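Bpsl2520 (Burkholderia pseudomallei K96243, PDB 6F03) is of unknown function but is a secreted antigen of the DUF2059 family, built almost wholly of helices and found as a pair of subunits. Local coordinates at residues Lys47-Ala52 against Asp131-Tyr136. Sequence-based numbering, arbitrary orientation.
Sequences KDLLDA and DAYAKY
Different first torsions let two successive leucines reach one tyrosine ring: L49 carries CG anti to its backbone N (chi1 -179°), whereas L50 carries it anti to the carbonyl carbon (chi1 -69°). The CB of L49 already heads for helix 119-136; that of L50 does not point at this helix, but the branched end of the side chain bends nearer. Each then offers its CD2 methyl to Y133. The methyl of L49 lies by one half of the ring, with CD2 3.9 Å from CE1 of Y133 and 4.0 Å from CD1 of Y133. By the other half, CD2 of L50 lies 4.2 Å from CE2 of Y133. Both methyls come from the same side of the ring plane and approach it obliquely, and the L49 side chain runs at about a right angle to that of the tyrosine.

The case illustrates how leucines from one helix and an aromatic side chain from another together fill the gap between two backbones: the nearest CA atoms, those of L50 and Y133, are 9.3 Å from each other. With 111 Å² buried in total and methyl-to-ring contacts alone, this is a small apolar junction. It packs the first helix, 40-52, on helix 119-136, whose 131-136 segment lies in the DUF2059 family region, within an all-helical chain. Helix 139-150 closes over L49 from another direction, with I142, T146 and Y149 against it, while Q129 and Y130 lie against L50.

The tyrosine also serves the subunit interface, for its hydroxyl is hydrogen-bonded to Q161 of the second subunit and V164 of that subunit packs on the residue, so one side chain links the intrachain helix packing to the dimer contact.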
# COMPACT_ATOMS: atom_id res chain seq x y z
N LYS B 47 2.49 14.82 -23.09
CA LYS B 47 2.74 16.05 -22.36
C LYS B 47 1.44 16.77 -22.01
O LYS B 47 1.29 17.27 -20.89
CB LYS B 47 3.68 16.95 -23.18
CG LYS B 47 3.98 18.30 -22.54
CD LYS B 47 4.79 19.14 -23.49
CE LYS B 47 5.05 20.52 -22.94
NZ LYS B 47 5.24 21.48 -24.08
N ASP B 48 0.48 16.83 -22.94
CA ASP B 48 -0.82 17.42 -22.61
C ASP B 48 -1.58 16.59 -21.58
O ASP B 48 -2.24 17.14 -20.70
CB ASP B 48 -1.65 17.64 -23.87
CG ASP B 48 -1.16 18.83 -24.68
OD1 ASP B 48 -0.32 19.61 -24.16
OD2 ASP B 48 -1.62 19.01 -25.83
N LEU B 49 -1.51 15.26 -21.67
CA LEU B 49 -2.19 14.44 -20.67
C LEU B 49 -1.60 14.65 -19.28
O LEU B 49 -2.33 14.80 -18.31
CB LEU B 49 -2.14 12.96 -21.05
CG LEU B 49 -2.85 12.04 -20.06
CD1 LEU B 49 -4.22 12.56 -19.79
CD2 LEU B 49 -2.95 10.62 -20.58
N LEU B 50 -0.27 14.65 -19.18
CA LEU B 50 0.40 14.86 -17.89
C LEU B 50 0.00 16.21 -17.27
O LEU B 50 -0.20 16.30 -16.05
CB LEU B 50 1.91 14.78 -18.07
CG LEU B 50 2.44 13.36 -18.39
CD1 LEU B 50 3.95 13.35 -18.57
CD2 LEU B 50 2.00 12.38 -17.31
N ASP B 51 -0.10 17.25 -18.08
CA ASP B 51 -0.58 18.54 -17.58
C ASP B 51 -2.01 18.44 -17.04
O ASP B 51 -2.32 19.01 -15.99
CB ASP B 51 -0.49 19.58 -18.71
CG ASP B 51 -0.94 20.95 -18.28
OD1 ASP B 51 -0.21 21.57 -17.46
OD2 ASP B 51 -2.00 21.42 -18.77
N ALA B 52 -2.88 17.71 -17.73
CA ALA B 52 -4.28 17.65 -17.32
C ALA B 52 -4.48 16.85 -16.03
O ALA B 52 -5.46 17.09 -15.31
CB ALA B 52 -5.13 17.04 -18.46
N ASP B 131 7.16 7.22 -20.00
CA ASP B 131 7.40 5.85 -20.45
C ASP B 131 6.24 4.94 -20.08
O ASP B 131 5.78 4.14 -20.91
CB ASP B 131 8.72 5.33 -19.86
CG ASP B 131 9.95 6.03 -20.45
OD1 ASP B 131 9.84 6.60 -21.57
OD2 ASP B 131 11.04 6.04 -19.79
N ALA B 132 5.71 5.07 -18.86
CA ALA B 132 4.59 4.22 -18.49
C ALA B 132 3.36 4.48 -19.38
O ALA B 132 2.69 3.53 -19.82
CB ALA B 132 4.23 4.43 -17.02
N TYR B 133 3.03 5.75 -19.65
CA TYR B 133 1.87 6.02 -20.50
C TYR B 133 2.10 5.54 -21.93
O TYR B 133 1.19 4.99 -22.55
CB TYR B 133 1.50 7.51 -20.49
CG TYR B 133 0.60 7.81 -19.32
CD1 TYR B 133 -0.76 7.53 -19.37
CD2 TYR B 133 1.13 8.33 -18.12
CE1 TYR B 133 -1.59 7.78 -18.27
CE2 TYR B 133 0.33 8.58 -17.03
CZ TYR B 133 -1.03 8.31 -17.11
OH TYR B 133 -1.83 8.54 -16.01
N ALA B 134 3.30 5.75 -22.46
CA ALA B 134 3.56 5.35 -23.85
C ALA B 134 3.47 3.84 -24.02
O ALA B 134 3.15 3.36 -25.12
CB ALA B 134 4.93 5.87 -24.29
N LYS B 135 3.80 3.09 -22.97
CA LYS B 135 3.82 1.63 -23.03
C LYS B 135 2.41 1.03 -23.06
O LYS B 135 2.19 0.03 -23.75
CB LYS B 135 4.59 1.10 -21.82
CG LYS B 135 4.60 -0.41 -21.65
CD LYS B 135 5.43 -0.74 -20.40
CE LYS B 135 5.41 -2.21 -20.04
NZ LYS B 135 6.17 -2.42 -18.76
N TYR B 136 1.48 1.58 -22.30
CA TYR B 136 0.17 0.94 -22.17
C TYR B 136 -0.92 1.59 -23.01
O TYR B 136 -2.00 1.01 -23.17
CB TYR B 136 -0.25 0.90 -20.70
CG TYR B 136 0.59 -0.03 -19.86
CD1 TYR B 136 0.42 -1.42 -19.91
CD2 TYR B 136 1.58 0.47 -19.02
CE1 TYR B 136 1.22 -2.28 -19.14
CE2 TYR B 136 2.36 -0.37 -18.25
CZ TYR B 136 2.18 -1.74 -18.31
OH TYR B 136 2.97 -2.55 -17.54